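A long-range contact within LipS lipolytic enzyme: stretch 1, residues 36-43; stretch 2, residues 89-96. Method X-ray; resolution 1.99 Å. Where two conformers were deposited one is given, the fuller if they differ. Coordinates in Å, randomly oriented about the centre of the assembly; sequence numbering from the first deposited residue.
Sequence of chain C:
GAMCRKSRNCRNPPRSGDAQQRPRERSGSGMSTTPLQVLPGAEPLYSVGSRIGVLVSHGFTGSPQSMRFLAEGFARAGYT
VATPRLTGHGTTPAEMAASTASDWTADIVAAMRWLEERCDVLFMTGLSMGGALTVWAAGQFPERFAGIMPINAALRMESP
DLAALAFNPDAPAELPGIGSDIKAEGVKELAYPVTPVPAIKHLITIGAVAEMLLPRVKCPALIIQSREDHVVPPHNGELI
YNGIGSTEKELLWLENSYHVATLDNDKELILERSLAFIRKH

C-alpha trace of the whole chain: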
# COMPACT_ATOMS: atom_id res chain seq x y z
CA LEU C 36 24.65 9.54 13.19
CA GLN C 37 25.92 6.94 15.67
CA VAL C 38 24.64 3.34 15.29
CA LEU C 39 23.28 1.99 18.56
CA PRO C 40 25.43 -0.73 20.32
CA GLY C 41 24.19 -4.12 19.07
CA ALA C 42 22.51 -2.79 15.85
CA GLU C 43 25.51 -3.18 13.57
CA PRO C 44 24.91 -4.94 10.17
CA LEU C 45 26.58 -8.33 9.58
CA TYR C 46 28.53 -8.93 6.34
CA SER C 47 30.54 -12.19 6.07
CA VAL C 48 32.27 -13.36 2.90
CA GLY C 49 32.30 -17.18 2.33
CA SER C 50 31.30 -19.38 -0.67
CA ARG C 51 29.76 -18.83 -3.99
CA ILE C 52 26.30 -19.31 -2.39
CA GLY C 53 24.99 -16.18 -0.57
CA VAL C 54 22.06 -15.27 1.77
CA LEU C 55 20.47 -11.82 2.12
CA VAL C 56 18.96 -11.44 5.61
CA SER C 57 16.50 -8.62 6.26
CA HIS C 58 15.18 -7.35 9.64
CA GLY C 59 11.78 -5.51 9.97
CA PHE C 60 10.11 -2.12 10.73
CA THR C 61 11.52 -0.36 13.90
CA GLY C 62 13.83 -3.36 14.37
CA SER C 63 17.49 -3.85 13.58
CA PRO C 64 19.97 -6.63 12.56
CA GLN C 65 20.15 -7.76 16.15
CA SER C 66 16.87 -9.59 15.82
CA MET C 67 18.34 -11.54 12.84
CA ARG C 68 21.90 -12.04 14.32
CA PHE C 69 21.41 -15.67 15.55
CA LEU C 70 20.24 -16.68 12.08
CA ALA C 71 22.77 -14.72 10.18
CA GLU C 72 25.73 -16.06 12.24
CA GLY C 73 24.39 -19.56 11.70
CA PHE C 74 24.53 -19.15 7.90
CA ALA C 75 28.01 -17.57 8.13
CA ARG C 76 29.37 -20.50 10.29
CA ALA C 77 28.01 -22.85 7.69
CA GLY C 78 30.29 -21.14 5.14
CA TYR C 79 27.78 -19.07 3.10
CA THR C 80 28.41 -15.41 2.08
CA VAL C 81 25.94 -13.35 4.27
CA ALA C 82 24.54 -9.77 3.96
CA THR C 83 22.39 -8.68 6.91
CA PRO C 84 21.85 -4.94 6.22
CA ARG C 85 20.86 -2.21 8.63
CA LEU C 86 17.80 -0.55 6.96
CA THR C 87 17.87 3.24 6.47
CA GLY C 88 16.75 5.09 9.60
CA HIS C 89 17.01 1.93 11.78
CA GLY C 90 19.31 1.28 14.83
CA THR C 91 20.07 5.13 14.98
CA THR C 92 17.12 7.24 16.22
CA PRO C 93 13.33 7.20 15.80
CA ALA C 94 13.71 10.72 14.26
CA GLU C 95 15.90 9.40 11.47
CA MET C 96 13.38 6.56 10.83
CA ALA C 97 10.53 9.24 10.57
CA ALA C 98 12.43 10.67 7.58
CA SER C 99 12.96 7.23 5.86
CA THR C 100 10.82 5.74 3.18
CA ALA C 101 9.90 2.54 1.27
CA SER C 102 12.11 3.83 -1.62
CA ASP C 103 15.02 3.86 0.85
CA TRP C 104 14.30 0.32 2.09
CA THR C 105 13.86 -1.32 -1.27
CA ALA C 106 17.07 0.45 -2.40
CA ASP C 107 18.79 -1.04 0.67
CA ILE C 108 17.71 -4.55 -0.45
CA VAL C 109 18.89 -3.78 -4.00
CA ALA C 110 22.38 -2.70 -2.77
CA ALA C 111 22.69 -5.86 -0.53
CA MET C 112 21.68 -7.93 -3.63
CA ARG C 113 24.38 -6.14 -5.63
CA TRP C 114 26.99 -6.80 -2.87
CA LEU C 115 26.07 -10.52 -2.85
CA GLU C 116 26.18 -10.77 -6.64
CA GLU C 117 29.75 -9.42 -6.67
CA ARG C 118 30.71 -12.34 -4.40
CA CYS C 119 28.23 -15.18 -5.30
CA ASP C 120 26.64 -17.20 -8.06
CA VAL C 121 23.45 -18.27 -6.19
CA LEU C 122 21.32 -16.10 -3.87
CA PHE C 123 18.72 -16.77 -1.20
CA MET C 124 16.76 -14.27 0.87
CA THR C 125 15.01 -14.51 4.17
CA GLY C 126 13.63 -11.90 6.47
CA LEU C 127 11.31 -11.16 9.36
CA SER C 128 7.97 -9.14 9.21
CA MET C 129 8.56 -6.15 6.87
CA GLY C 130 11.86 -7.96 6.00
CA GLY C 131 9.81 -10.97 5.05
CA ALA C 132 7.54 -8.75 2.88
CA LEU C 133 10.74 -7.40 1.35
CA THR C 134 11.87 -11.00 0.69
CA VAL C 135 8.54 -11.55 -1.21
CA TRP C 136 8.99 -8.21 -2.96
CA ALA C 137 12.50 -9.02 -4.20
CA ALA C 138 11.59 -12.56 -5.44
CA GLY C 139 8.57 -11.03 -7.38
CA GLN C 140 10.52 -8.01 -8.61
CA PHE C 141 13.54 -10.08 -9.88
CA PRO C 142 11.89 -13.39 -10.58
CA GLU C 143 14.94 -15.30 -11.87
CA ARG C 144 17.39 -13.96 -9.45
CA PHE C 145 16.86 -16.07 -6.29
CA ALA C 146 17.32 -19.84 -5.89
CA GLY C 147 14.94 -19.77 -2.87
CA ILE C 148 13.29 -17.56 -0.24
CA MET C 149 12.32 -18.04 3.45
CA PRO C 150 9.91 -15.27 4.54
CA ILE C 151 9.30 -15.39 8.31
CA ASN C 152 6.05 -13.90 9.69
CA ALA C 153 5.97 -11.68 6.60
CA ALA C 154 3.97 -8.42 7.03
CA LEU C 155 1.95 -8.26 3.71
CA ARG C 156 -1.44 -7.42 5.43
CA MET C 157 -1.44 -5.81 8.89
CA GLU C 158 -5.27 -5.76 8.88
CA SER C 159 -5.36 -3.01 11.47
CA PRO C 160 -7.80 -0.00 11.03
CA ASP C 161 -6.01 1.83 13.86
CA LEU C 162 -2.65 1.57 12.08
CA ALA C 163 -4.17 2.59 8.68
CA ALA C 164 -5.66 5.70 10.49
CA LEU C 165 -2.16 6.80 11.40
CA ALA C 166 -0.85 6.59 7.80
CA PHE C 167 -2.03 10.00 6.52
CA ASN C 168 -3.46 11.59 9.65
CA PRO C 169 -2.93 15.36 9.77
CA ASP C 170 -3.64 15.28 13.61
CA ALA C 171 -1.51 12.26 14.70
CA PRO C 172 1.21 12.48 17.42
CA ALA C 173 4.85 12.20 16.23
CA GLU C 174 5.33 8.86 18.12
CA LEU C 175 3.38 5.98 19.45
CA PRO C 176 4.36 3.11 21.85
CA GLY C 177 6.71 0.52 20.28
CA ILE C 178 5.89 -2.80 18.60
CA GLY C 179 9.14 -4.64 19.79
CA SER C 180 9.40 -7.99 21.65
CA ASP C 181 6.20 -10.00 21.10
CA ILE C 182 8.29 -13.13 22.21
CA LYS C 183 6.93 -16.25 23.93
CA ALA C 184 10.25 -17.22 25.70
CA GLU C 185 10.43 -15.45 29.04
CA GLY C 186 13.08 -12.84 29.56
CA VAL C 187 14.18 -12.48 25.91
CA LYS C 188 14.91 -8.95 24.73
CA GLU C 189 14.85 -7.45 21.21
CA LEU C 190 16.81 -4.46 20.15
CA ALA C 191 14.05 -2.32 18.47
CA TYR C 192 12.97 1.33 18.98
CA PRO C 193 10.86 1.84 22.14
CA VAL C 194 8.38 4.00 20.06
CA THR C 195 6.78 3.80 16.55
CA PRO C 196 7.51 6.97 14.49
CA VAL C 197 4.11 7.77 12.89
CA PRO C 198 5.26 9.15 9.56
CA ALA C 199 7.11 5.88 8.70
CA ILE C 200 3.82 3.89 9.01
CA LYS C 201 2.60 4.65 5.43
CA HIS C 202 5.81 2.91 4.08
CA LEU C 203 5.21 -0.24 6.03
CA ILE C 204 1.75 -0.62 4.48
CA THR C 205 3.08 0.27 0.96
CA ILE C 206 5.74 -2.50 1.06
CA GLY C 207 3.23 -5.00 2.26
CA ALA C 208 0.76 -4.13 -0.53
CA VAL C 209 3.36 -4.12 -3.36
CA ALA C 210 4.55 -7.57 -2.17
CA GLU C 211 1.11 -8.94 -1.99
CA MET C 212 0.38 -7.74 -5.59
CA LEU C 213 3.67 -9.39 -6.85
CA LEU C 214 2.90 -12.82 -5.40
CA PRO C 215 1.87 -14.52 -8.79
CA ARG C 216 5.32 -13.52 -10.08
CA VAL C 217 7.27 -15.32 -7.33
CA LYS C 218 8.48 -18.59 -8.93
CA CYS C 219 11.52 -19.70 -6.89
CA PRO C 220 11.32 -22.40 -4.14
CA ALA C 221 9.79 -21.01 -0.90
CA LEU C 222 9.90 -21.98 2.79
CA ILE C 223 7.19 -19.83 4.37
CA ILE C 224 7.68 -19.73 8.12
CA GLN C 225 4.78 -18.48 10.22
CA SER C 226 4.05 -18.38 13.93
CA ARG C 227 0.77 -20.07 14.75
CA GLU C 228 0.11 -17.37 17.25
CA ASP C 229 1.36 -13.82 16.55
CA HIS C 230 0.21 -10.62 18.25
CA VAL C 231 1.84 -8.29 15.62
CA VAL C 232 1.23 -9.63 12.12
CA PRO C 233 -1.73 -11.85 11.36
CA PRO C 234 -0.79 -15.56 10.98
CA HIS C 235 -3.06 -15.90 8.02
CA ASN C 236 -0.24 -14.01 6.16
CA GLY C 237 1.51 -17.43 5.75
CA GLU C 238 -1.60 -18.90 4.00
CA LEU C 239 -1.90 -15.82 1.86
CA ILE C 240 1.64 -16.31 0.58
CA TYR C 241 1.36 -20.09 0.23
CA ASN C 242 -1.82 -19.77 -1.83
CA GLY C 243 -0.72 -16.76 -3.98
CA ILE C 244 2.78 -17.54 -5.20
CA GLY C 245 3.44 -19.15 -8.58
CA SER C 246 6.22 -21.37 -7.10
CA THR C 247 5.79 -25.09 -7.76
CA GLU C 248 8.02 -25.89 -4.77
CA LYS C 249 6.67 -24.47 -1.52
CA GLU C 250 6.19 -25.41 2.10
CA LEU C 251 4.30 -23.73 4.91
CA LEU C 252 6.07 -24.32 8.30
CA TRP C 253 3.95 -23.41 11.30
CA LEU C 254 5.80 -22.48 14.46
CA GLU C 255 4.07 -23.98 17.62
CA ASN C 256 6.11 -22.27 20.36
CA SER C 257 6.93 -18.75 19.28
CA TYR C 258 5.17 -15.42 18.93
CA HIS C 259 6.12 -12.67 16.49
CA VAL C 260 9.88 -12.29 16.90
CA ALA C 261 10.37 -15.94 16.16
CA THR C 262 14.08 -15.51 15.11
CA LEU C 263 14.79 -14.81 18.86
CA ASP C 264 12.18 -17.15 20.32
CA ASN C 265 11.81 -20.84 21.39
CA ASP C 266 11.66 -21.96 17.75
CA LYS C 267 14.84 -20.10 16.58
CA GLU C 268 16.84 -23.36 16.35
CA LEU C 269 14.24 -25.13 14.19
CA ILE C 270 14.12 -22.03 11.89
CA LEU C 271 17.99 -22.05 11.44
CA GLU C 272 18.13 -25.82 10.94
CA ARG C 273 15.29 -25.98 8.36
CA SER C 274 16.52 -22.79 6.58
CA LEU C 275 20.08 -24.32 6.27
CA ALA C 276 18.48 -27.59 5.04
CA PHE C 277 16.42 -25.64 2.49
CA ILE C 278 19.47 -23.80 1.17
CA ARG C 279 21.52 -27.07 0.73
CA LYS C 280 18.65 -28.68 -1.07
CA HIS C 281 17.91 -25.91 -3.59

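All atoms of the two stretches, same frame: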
# COMPACT_ATOMS: atom_id res chain seq x y z
N LEU C 36 25.16 9.85 11.81
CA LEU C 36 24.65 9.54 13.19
C LEU C 36 25.44 8.36 13.78
O LEU C 36 26.09 7.64 13.06
CB LEU C 36 23.12 9.24 13.14
CG LEU C 36 22.03 10.30 13.42
CD1 LEU C 36 22.40 11.71 12.87
CD2 LEU C 36 20.59 9.88 12.89
N GLN C 37 25.36 8.14 15.09
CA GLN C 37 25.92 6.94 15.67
C GLN C 37 24.94 5.75 15.62
O GLN C 37 23.75 5.91 15.95
CB GLN C 37 26.33 7.20 17.14
CG GLN C 37 27.67 8.00 17.35
CD GLN C 37 28.88 7.48 16.53
OE1 GLN C 37 29.33 6.35 16.69
NE2 GLN C 37 29.40 8.34 15.66
N VAL C 38 25.43 4.58 15.23
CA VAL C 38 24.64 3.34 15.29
C VAL C 38 24.61 2.89 16.74
O VAL C 38 25.65 2.86 17.37
CB VAL C 38 25.25 2.23 14.38
CG1 VAL C 38 24.56 0.94 14.53
CG2 VAL C 38 25.24 2.68 12.94
N LEU C 39 23.42 2.57 17.27
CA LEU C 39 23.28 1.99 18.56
C LEU C 39 24.12 0.70 18.76
O LEU C 39 24.23 -0.13 17.86
CB LEU C 39 21.81 1.65 18.83
CG LEU C 39 20.87 2.85 19.10
CD1 LEU C 39 19.45 2.30 19.05
CD2 LEU C 39 21.13 3.55 20.46
N PRO C 40 24.70 0.54 19.97
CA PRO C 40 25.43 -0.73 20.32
C PRO C 40 24.55 -1.93 20.07
O PRO C 40 23.39 -1.98 20.53
CB PRO C 40 25.68 -0.56 21.85
CG PRO C 40 25.82 1.02 22.01
CD PRO C 40 24.87 1.63 20.97
N GLY C 41 25.02 -2.89 19.30
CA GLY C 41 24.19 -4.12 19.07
C GLY C 41 23.38 -4.15 17.74
O GLY C 41 22.81 -5.20 17.36
N ALA C 42 23.39 -3.01 17.02
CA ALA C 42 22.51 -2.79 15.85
C ALA C 42 23.35 -2.73 14.58
O ALA C 42 22.85 -2.30 13.48
CB ALA C 42 21.74 -1.48 16.01
N GLU C 43 24.60 -3.15 14.70
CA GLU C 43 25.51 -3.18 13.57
C GLU C 43 25.04 -4.25 12.53
O GLU C 43 24.45 -5.27 12.91
CB GLU C 43 27.00 -3.34 14.03
CG GLU C 43 27.48 -4.75 14.43
CD GLU C 43 26.98 -5.24 15.81
OE1 GLU C 43 26.33 -4.49 16.60
OE2 GLU C 43 27.23 -6.42 16.09
N HIS C 89 17.13 2.92 10.67
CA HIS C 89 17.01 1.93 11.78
C HIS C 89 18.34 1.77 12.58
O HIS C 89 19.49 1.99 12.03
CB HIS C 89 16.53 0.55 11.30
CG HIS C 89 15.18 0.58 10.69
ND1 HIS C 89 14.09 -0.03 11.26
CD2 HIS C 89 14.73 1.25 9.61
CE1 HIS C 89 13.02 0.21 10.52
NE2 HIS C 89 13.38 0.95 9.51
N GLY C 90 18.17 1.38 13.86
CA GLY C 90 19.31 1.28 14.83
C GLY C 90 20.12 2.59 14.97
O GLY C 90 21.34 2.53 15.25
N THR C 91 19.48 3.75 14.72
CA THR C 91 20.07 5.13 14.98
C THR C 91 19.07 5.88 15.91
O THR C 91 19.10 5.66 17.13
CB THR C 91 20.33 5.88 13.71
OG1 THR C 91 19.11 6.04 12.94
CG2 THR C 91 21.33 5.10 12.87
N THR C 92 18.10 6.61 15.36
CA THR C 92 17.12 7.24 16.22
C THR C 92 15.75 7.18 15.56
O THR C 92 15.70 7.12 14.31
CB THR C 92 17.46 8.73 16.45
OG1 THR C 92 17.35 9.50 15.23
CG2 THR C 92 18.87 8.88 17.03
N PRO C 93 14.66 7.20 16.38
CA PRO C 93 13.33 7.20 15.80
C PRO C 93 13.12 8.41 14.88
O PRO C 93 12.41 8.25 13.84
CB PRO C 93 12.37 7.20 17.02
CG PRO C 93 13.25 6.53 18.14
CD PRO C 93 14.60 7.09 17.86
N ALA C 94 13.74 9.55 15.19
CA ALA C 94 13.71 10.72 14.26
C ALA C 94 14.28 10.46 12.87
O ALA C 94 13.78 10.96 11.84
CB ALA C 94 14.43 11.98 14.87
N GLU C 95 15.40 9.76 12.79
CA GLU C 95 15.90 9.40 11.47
C GLU C 95 14.95 8.39 10.70
O GLU C 95 14.71 8.52 9.47
CB GLU C 95 17.34 8.91 11.57
CG GLU C 95 17.85 8.63 10.16
CD GLU C 95 19.26 8.03 10.04
OE1 GLU C 95 20.09 8.80 9.47
OE2 GLU C 95 19.52 6.83 10.44
N MET C 96 14.39 7.44 11.42
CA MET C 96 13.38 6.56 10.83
C MET C 96 12.08 7.31 10.27
O MET C 96 11.48 6.92 9.24
CB MET C 96 12.99 5.48 11.84
CG MET C 96 12.08 4.40 11.20
SD MET C 96 11.43 3.17 12.31
CE MET C 96 10.26 2.42 11.21
O HOH W 1 21.89 6.79 17.48

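A single direct hydrogen bond joins the two stretches, and its acceptor belongs to a glycine with no room for a side chain: an ideal CB on Gly90 would lie 2.7 Å from Ala42 CB, a clash. Gly90 also has a positive phi (56°), which by itself favours glycine. With only hydrogens on its CA, it lets Ala42 CB approach to 3.9 Å from Gly90 CA, and the small methyl of Ala42 points toward it in a buried position. The direct bond runs from Leu39 N to Gly90 O (2.9 Å, 157° at the hydrogen). The same carbonyl receives a CA-H...O contact from Val38, with Val38 CA 3.4 Å from Gly90 O, so one oxygen serves two consecutive residues. Leu39 then opens a type II turn closed by Ala42 N to Leu39 O (3.1 Å); Gly41, at phi 98°, takes a conformation in which a CB would jam against the preceding carbonyl oxygen. The turn brings Ala42 back to Gly90. Beside this backbone link, water 1 bridges the two stretches, donating to Gln37 O (2.6 Å) and, weakly, to Thr91 O (3.0 Å). Leu39 CG packs 3.9 Å from Thr91 O. At the other end, the exposed Leu36 points its CB toward stretch 2 and lays CD2 over Thr91 CB (4.1 Å), Thr92 OG1 (4.0 Å) and Glu95 OE1 (3.6 Å), contacts of packing rather than polar pairing. The surface beneath it is braced from within: Thr91 OG1 donates to Glu95 OE2 (2.7 Å), and Thr92, the N-cap, accepts from Glu95 N through OG1 (3.1 Å), satisfying an amide in the first turn of the helix. Thr91 is buried, its hydroxyl paired with the carboxylate while its CG2 lies 4.5 Å from Val38 CA. Altogether 329 Å² is buried, counting both sides.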